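Local coordinates for putative uncharacterized protein (Chaetomium thermophilum, PDB 5IJP) that is the SPX domain of Vtc4, which binds inositol hexakisphosphate and probably acts as an inositol polyphosphate sensor in phosphate homeostasis, at residues E14-L25 with E65-K76. Residues are numbered along the deposited sequence; the frame is centred on the assembly and turned at random.
With IHP (inositol hexakisphosphate), chain C.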
loop_
_atom_site.group_PDB
_atom_site.type_symbol
_atom_site.label_atom_id
_atom_site.label_comp_id
_atom_site.label_asym_id
_atom_site.label_seq_id
_atom_site.Cartn_x
_atom_site.Cartn_y
_atom_site.Cartn_z
ATOM N N GLU A 14 6.584 11.072 1.210
ATOM C CA GLU A 14 6.365 10.660 -0.179
ATOM C C GLU A 14 4.902 10.216 -0.395
ATOM O O GLU A 14 4.317 10.527 -1.436
ATOM C CB GLU A 14 7.365 9.535 -0.546
ATOM C CG GLU A 14 7.098 8.767 -1.836
ATOM C CD GLU A 14 7.179 9.556 -3.128
ATOM O OE1 GLU A 14 8.263 10.105 -3.429
ATOM O OE2 GLU A 14 6.166 9.588 -3.864
ATOM N N TYR A 15 4.320 9.508 0.595
ATOM C CA TYR A 15 2.947 8.990 0.549
ATOM C C TYR A 15 1.988 9.731 1.511
ATOM O O TYR A 15 0.815 9.366 1.586
ATOM C CB TYR A 15 2.932 7.475 0.859
ATOM C CG TYR A 15 3.954 6.643 0.112
ATOM C CD1 TYR A 15 3.660 6.089 -1.130
ATOM C CD2 TYR A 15 5.193 6.354 0.678
ATOM C CE1 TYR A 15 4.590 5.305 -1.813
ATOM C CE2 TYR A 15 6.133 5.575 0.004
ATOM C CZ TYR A 15 5.826 5.051 -1.240
ATOM O OH TYR A 15 6.749 4.277 -1.902
ATOM N N GLN A 16 2.493 10.768 2.225
ATOM C CA GLN A 16 1.835 11.600 3.251
ATOM C C GLN A 16 0.314 11.831 3.083
ATOM O O GLN A 16 -0.427 11.639 4.049
ATOM C CB GLN A 16 2.551 12.958 3.379
ATOM C CG GLN A 16 2.399 13.612 4.758
ATOM C CD GLN A 16 2.943 15.024 4.850
ATOM O OE1 GLN A 16 3.670 15.515 3.976
ATOM N NE2 GLN A 16 2.612 15.707 5.935
ATOM N N TRP A 17 -0.137 12.259 1.890
ATOM C CA TRP A 17 -1.551 12.562 1.618
ATOM C C TRP A 17 -2.357 11.387 1.031
ATOM O O TRP A 17 -3.493 11.592 0.594
ATOM C CB TRP A 17 -1.657 13.785 0.687
ATOM C CG TRP A 17 -1.131 15.061 1.269
ATOM C CD1 TRP A 17 0.132 15.560 1.143
ATOM C CD2 TRP A 17 -1.871 16.027 2.028
ATOM N NE1 TRP A 17 0.230 16.770 1.789
ATOM C CE2 TRP A 17 -0.985 17.081 2.343
ATOM C CE3 TRP A 17 -3.200 16.102 2.482
ATOM C CZ2 TRP A 17 -1.383 18.196 3.092
ATOM C CZ3 TRP A 17 -3.593 17.206 3.222
ATOM C CH2 TRP A 17 -2.691 18.236 3.521
ATOM N N HIS A 18 -1.790 10.165 1.032
ATOM C CA HIS A 18 -2.444 8.999 0.433
ATOM C C HIS A 18 -2.685 7.814 1.392
ATOM O O HIS A 18 -3.149 6.761 0.943
ATOM C CB HIS A 18 -1.666 8.549 -0.810
ATOM C CG HIS A 18 -1.515 9.636 -1.828
ATOM N ND1 HIS A 18 -0.451 10.518 -1.787
ATOM C CD2 HIS A 18 -2.324 9.975 -2.857
ATOM C CE1 HIS A 18 -0.632 11.347 -2.800
ATOM N NE2 HIS A 18 -1.747 11.060 -3.473
ATOM N N TYR A 19 -2.422 7.994 2.700
ATOM C CA TYR A 19 -2.661 6.958 3.711
ATOM C C TYR A 19 -4.158 6.864 4.043
ATOM O O TYR A 19 -4.925 7.755 3.667
ATOM C CB TYR A 19 -1.849 7.242 4.986
ATOM C CG TYR A 19 -0.371 6.954 4.851
ATOM C CD1 TYR A 19 0.136 5.683 5.105
ATOM C CD2 TYR A 19 0.526 7.957 4.502
ATOM C CE1 TYR A 19 1.499 5.413 4.993
ATOM C CE2 TYR A 19 1.892 7.700 4.389
ATOM C CZ TYR A 19 2.374 6.424 4.631
ATOM O OH TYR A 19 3.718 6.164 4.519
ATOM N N ILE A 20 -4.570 5.791 4.750
ATOM C CA ILE A 20 -5.965 5.571 5.164
ATOM C C ILE A 20 -6.401 6.638 6.159
ATOM O O ILE A 20 -5.637 6.983 7.065
ATOM C CB ILE A 20 -6.238 4.167 5.792
ATOM C CG1 ILE A 20 -5.094 3.157 5.572
ATOM C CG2 ILE A 20 -7.571 3.602 5.331
ATOM C CD1 ILE A 20 -4.164 3.025 6.774
ATOM N N ASP A 21 -7.643 7.126 6.020
ATOM C CA ASP A 21 -8.213 8.085 6.961
ATOM C C ASP A 21 -8.889 7.246 8.054
ATOM O O ASP A 21 -10.117 7.230 8.176
ATOM C CB ASP A 21 -9.193 9.047 6.255
ATOM C CG ASP A 21 -9.642 10.247 7.075
ATOM O OD1 ASP A 21 -8.941 10.601 8.052
ATOM O OD2 ASP A 21 -10.671 10.857 6.716
ATOM N N TYR A 22 -8.056 6.498 8.808
ATOM C CA TYR A 22 -8.442 5.585 9.884
ATOM C C TYR A 22 -9.249 6.288 10.970
ATOM O O TYR A 22 -10.271 5.756 11.398
ATOM C CB TYR A 22 -7.200 4.893 10.471
ATOM C CG TYR A 22 -7.510 3.650 11.277
ATOM C CD1 TYR A 22 -7.649 2.411 10.658
ATOM C CD2 TYR A 22 -7.626 3.705 12.662
ATOM C CE1 TYR A 22 -7.925 1.261 11.396
ATOM C CE2 TYR A 22 -7.901 2.562 13.411
ATOM C CZ TYR A 22 -8.048 1.341 12.773
ATOM O OH TYR A 22 -8.319 0.212 13.505
ATOM N N ASP A 23 -8.804 7.489 11.389
ATOM C CA ASP A 23 -9.478 8.303 12.402
ATOM C C ASP A 23 -10.787 8.887 11.861
ATOM O O ASP A 23 -11.750 9.028 12.618
ATOM C CB ASP A 23 -8.545 9.415 12.915
ATOM C CG ASP A 23 -7.335 8.937 13.706
ATOM O OD1 ASP A 23 -7.073 7.712 13.720
ATOM O OD2 ASP A 23 -6.642 9.790 14.301
ATOM N N GLY A 24 -10.806 9.196 10.563
ATOM C CA GLY A 24 -11.969 9.728 9.862
ATOM C C GLY A 24 -13.073 8.700 9.703
ATOM O O GLY A 24 -14.249 9.021 9.894
ATOM N N LEU A 25 -12.693 7.453 9.359
ATOM C CA LEU A 25 -13.618 6.326 9.191
ATOM C C LEU A 25 -14.142 5.834 10.545
ATOM O O LEU A 25 -15.290 5.393 10.627
ATOM C CB LEU A 25 -12.954 5.172 8.414
ATOM C CG LEU A 25 -12.730 5.389 6.913
ATOM C CD1 LEU A 25 -11.520 4.620 6.429
ATOM C CD2 LEU A 25 -13.959 5.005 6.101
ATOM N N GLU A 65 -11.467 5.971 -0.043
ATOM C CA GLU A 65 -10.176 5.800 0.619
ATOM C C GLU A 65 -9.402 4.657 -0.025
ATOM O O GLU A 65 -8.180 4.736 -0.122
ATOM C CB GLU A 65 -10.353 5.559 2.128
ATOM C CG GLU A 65 -10.640 6.821 2.928
ATOM C CD GLU A 65 -9.554 7.881 2.900
ATOM O OE1 GLU A 65 -8.405 7.574 3.291
ATOM O OE2 GLU A 65 -9.860 9.028 2.502
ATOM N N LEU A 66 -10.118 3.608 -0.488
ATOM C CA LEU A 66 -9.538 2.439 -1.154
ATOM C C LEU A 66 -8.943 2.814 -2.514
ATOM O O LEU A 66 -7.876 2.311 -2.864
ATOM C CB LEU A 66 -10.582 1.320 -1.298
ATOM C CG LEU A 66 -10.028 -0.097 -1.467
ATOM C CD1 LEU A 66 -9.926 -0.808 -0.129
ATOM C CD2 LEU A 66 -10.892 -0.909 -2.410
ATOM N N ASP A 67 -9.615 3.715 -3.259
ATOM C CA ASP A 67 -9.166 4.195 -4.569
ATOM C C ASP A 67 -7.946 5.105 -4.444
ATOM O O ASP A 67 -7.053 5.033 -5.287
ATOM C CB ASP A 67 -10.302 4.925 -5.308
ATOM C CG ASP A 67 -11.559 4.105 -5.535
ATOM O OD1 ASP A 67 -11.460 2.857 -5.576
ATOM O OD2 ASP A 67 -12.645 4.710 -5.664
ATOM N N LYS A 68 -7.912 5.950 -3.388
ATOM C CA LYS A 68 -6.829 6.890 -3.079
ATOM C C LYS A 68 -5.513 6.142 -2.817
ATOM O O LYS A 68 -4.455 6.591 -3.266
ATOM C CB LYS A 68 -7.215 7.760 -1.869
ATOM C CG LYS A 68 -6.287 8.948 -1.611
ATOM C CD LYS A 68 -6.703 9.764 -0.385
ATOM C CE LYS A 68 -6.247 9.157 0.922
ATOM N NZ LYS A 68 -6.698 9.958 2.090
ATOM N N VAL A 69 -5.593 4.999 -2.111
ATOM C CA VAL A 69 -4.447 4.143 -1.785
ATOM C C VAL A 69 -3.991 3.391 -3.042
ATOM O O VAL A 69 -2.802 3.420 -3.365
ATOM C CB VAL A 69 -4.758 3.184 -0.600
ATOM C CG1 VAL A 69 -3.583 2.255 -0.310
ATOM C CG2 VAL A 69 -5.139 3.964 0.653
ATOM N N HIS A 70 -4.942 2.745 -3.756
ATOM C CA HIS A 70 -4.698 1.978 -4.982
ATOM C C HIS A 70 -4.103 2.815 -6.120
ATOM O O HIS A 70 -3.337 2.277 -6.923
ATOM C CB HIS A 70 -5.970 1.241 -5.436
ATOM C CG HIS A 70 -6.365 0.082 -4.567
ATOM N ND1 HIS A 70 -7.539 -0.616 -4.793
ATOM C CD2 HIS A 70 -5.731 -0.470 -3.503
ATOM C CE1 HIS A 70 -7.581 -1.561 -3.868
ATOM N NE2 HIS A 70 -6.515 -1.512 -3.069
ATOM N N ALA A 71 -4.434 4.124 -6.178
ATOM C CA ALA A 71 -3.899 5.047 -7.181
ATOM C C ALA A 71 -2.424 5.335 -6.894
ATOM O O ALA A 71 -1.614 5.273 -7.817
ATOM C CB ALA A 71 -4.699 6.341 -7.204
ATOM N N LYS A 72 -2.073 5.609 -5.614
ATOM C CA LYS A 72 -0.695 5.875 -5.181
ATOM C C LYS A 72 0.179 4.621 -5.308
ATOM O O LYS A 72 1.356 4.734 -5.662
ATOM C CB LYS A 72 -0.663 6.440 -3.746
ATOM C CG LYS A 72 0.707 6.956 -3.282
ATOM C CD LYS A 72 1.112 8.278 -3.936
ATOM C CE LYS A 72 2.579 8.566 -3.746
ATOM N NZ LYS A 72 2.963 9.872 -4.341
ATOM N N GLN A 73 -0.407 3.431 -5.043
ATOM C CA GLN A 73 0.264 2.132 -5.161
ATOM C C GLN A 73 0.652 1.862 -6.617
ATOM O O GLN A 73 1.705 1.281 -6.864
ATOM C CB GLN A 73 -0.641 1.001 -4.646
ATOM C CG GLN A 73 -0.624 0.825 -3.128
ATOM C CD GLN A 73 -1.503 -0.306 -2.632
ATOM O OE1 GLN A 73 -2.067 -1.096 -3.400
ATOM N NE2 GLN A 73 -1.625 -0.417 -1.320
ATOM N N GLN A 74 -0.193 2.305 -7.571
ATOM C CA GLN A 74 0.014 2.147 -9.009
ATOM C C GLN A 74 1.127 3.052 -9.538
ATOM O O GLN A 74 2.033 2.555 -10.208
ATOM C CB GLN A 74 -1.300 2.391 -9.773
ATOM C CG GLN A 74 -1.207 2.106 -11.269
ATOM C CD GLN A 74 -2.550 2.141 -11.937
ATOM O OE1 GLN A 74 -3.397 1.268 -11.726
ATOM N NE2 GLN A 74 -2.765 3.142 -12.774
ATOM N N VAL A 75 1.042 4.373 -9.260
ATOM C CA VAL A 75 1.997 5.399 -9.704
ATOM C C VAL A 75 3.430 5.057 -9.269
ATOM O O VAL A 75 4.332 5.062 -10.107
ATOM C CB VAL A 75 1.569 6.841 -9.283
ATOM C CG1 VAL A 75 2.574 7.890 -9.758
ATOM C CG2 VAL A 75 0.172 7.180 -9.798
ATOM N N LYS A 76 3.621 4.724 -7.977
ATOM C CA LYS A 76 4.929 4.395 -7.412
ATOM C C LYS A 76 5.528 3.096 -7.970
ATOM O O LYS A 76 6.704 3.100 -8.336
ATOM C CB LYS A 76 4.881 4.379 -5.874
ATOM C CG LYS A 76 6.251 4.531 -5.211
ATOM C CD LYS A 76 6.701 5.993 -5.086
ATOM C CE LYS A 76 8.199 6.156 -5.227
ATOM N NZ LYS A 76 8.946 5.606 -4.063
HETATM C C1 IHP C . -10.461 1.765 20.176
HETATM C C2 IHP C . -9.099 1.100 20.320
HETATM C C3 IHP C . -7.985 1.945 19.717
HETATM C C4 IHP C . -7.997 3.364 20.271
HETATM C C5 IHP C . -9.360 4.026 20.120
HETATM C C6 IHP C . -10.457 3.177 20.746
HETATM O O11 IHP C . -11.419 0.981 20.918
HETATM P P1 IHP C . -12.926 0.515 20.526
HETATM O O21 IHP C . -13.389 -0.562 21.451
HETATM O O31 IHP C . -13.789 1.776 20.606
HETATM O O41 IHP C . -12.873 0.058 19.064
HETATM O O12 IHP C . -9.138 -0.164 19.624
HETATM P P2 IHP C . -8.877 -1.644 20.271
HETATM O O22 IHP C . -10.255 -2.168 20.682
HETATM O O32 IHP C . -7.917 -1.579 21.417
HETATM O O42 IHP C . -8.364 -2.517 19.122
HETATM O O13 IHP C . -8.152 1.993 18.283
HETATM P P3 IHP C . -7.260 1.342 17.108
HETATM O O23 IHP C . -6.501 2.409 16.403
HETATM O O33 IHP C . -6.349 0.287 17.745
HETATM O O43 IHP C . -8.248 0.616 16.198
HETATM O O14 IHP C . -7.027 4.146 19.542
HETATM P P4 IHP C . -5.475 4.466 20.017
HETATM O O24 IHP C . -4.633 4.433 18.739
HETATM O O34 IHP C . -5.411 5.784 20.714
HETATM O O44 IHP C . -5.018 3.303 20.910
HETATM O O15 IHP C . -9.322 5.292 20.811
HETATM P P5 IHP C . -9.399 6.803 20.290
HETATM O O25 IHP C . -10.183 6.788 18.971
HETATM O O35 IHP C . -7.957 7.219 19.982
HETATM O O45 IHP C . -10.037 7.667 21.327
HETATM O O16 IHP C . -11.729 3.785 20.434
HETATM P P6 IHP C . -12.620 4.920 21.126
HETATM O O26 IHP C . -11.830 5.445 22.334
HETATM O O36 IHP C . -13.953 4.365 21.505
HETATM O O46 IHP C . -12.723 6.052 20.100
#
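Lys72 lays its aliphatic chain over one face of the His18 ring, a CH-pi contact with CD 3.6 Å from the ring centroid and 15° off its normal. A bend at chi2 (73°) carries the chain across this ring, while CG meets the edge of Tyr15 in its plane. Farther along the helix, Lys76 crosses Tyr15 at about a right angle, its NZ in a weak hydrogen bond to Tyr15 OH.

The charged end of Lys72 goes to Glu14: NZ forms a salt bridge with OE2 at 3.3 Å, nearly along that oxygen's C-O bond, and a weak hydrogen bond to the Glu14 carbonyl.

At the other end Asp21 N reaches Glu65 OE1 at 2.9 Å, from above the carboxylate plane (51° out of it). Lys68 NZ meets the same Glu65 OE1 at 3.2 Å on its syn side, an intrahelical salt bridge. Glu65 thus holds the backbone just ahead of helix 22-30, where Asp21 is N-cap, with a weak bond from Lys68 NZ to Tyr19 O beside it.

Thus the linker between helices 3-9 and 22-30 lies along helix 52-97. Tyr15 and Tyr19 pack on Phe133 of helix 110-151, and Tyr22 OH hydrogen-bonds inositol hexakisphosphate beside helix 3-9.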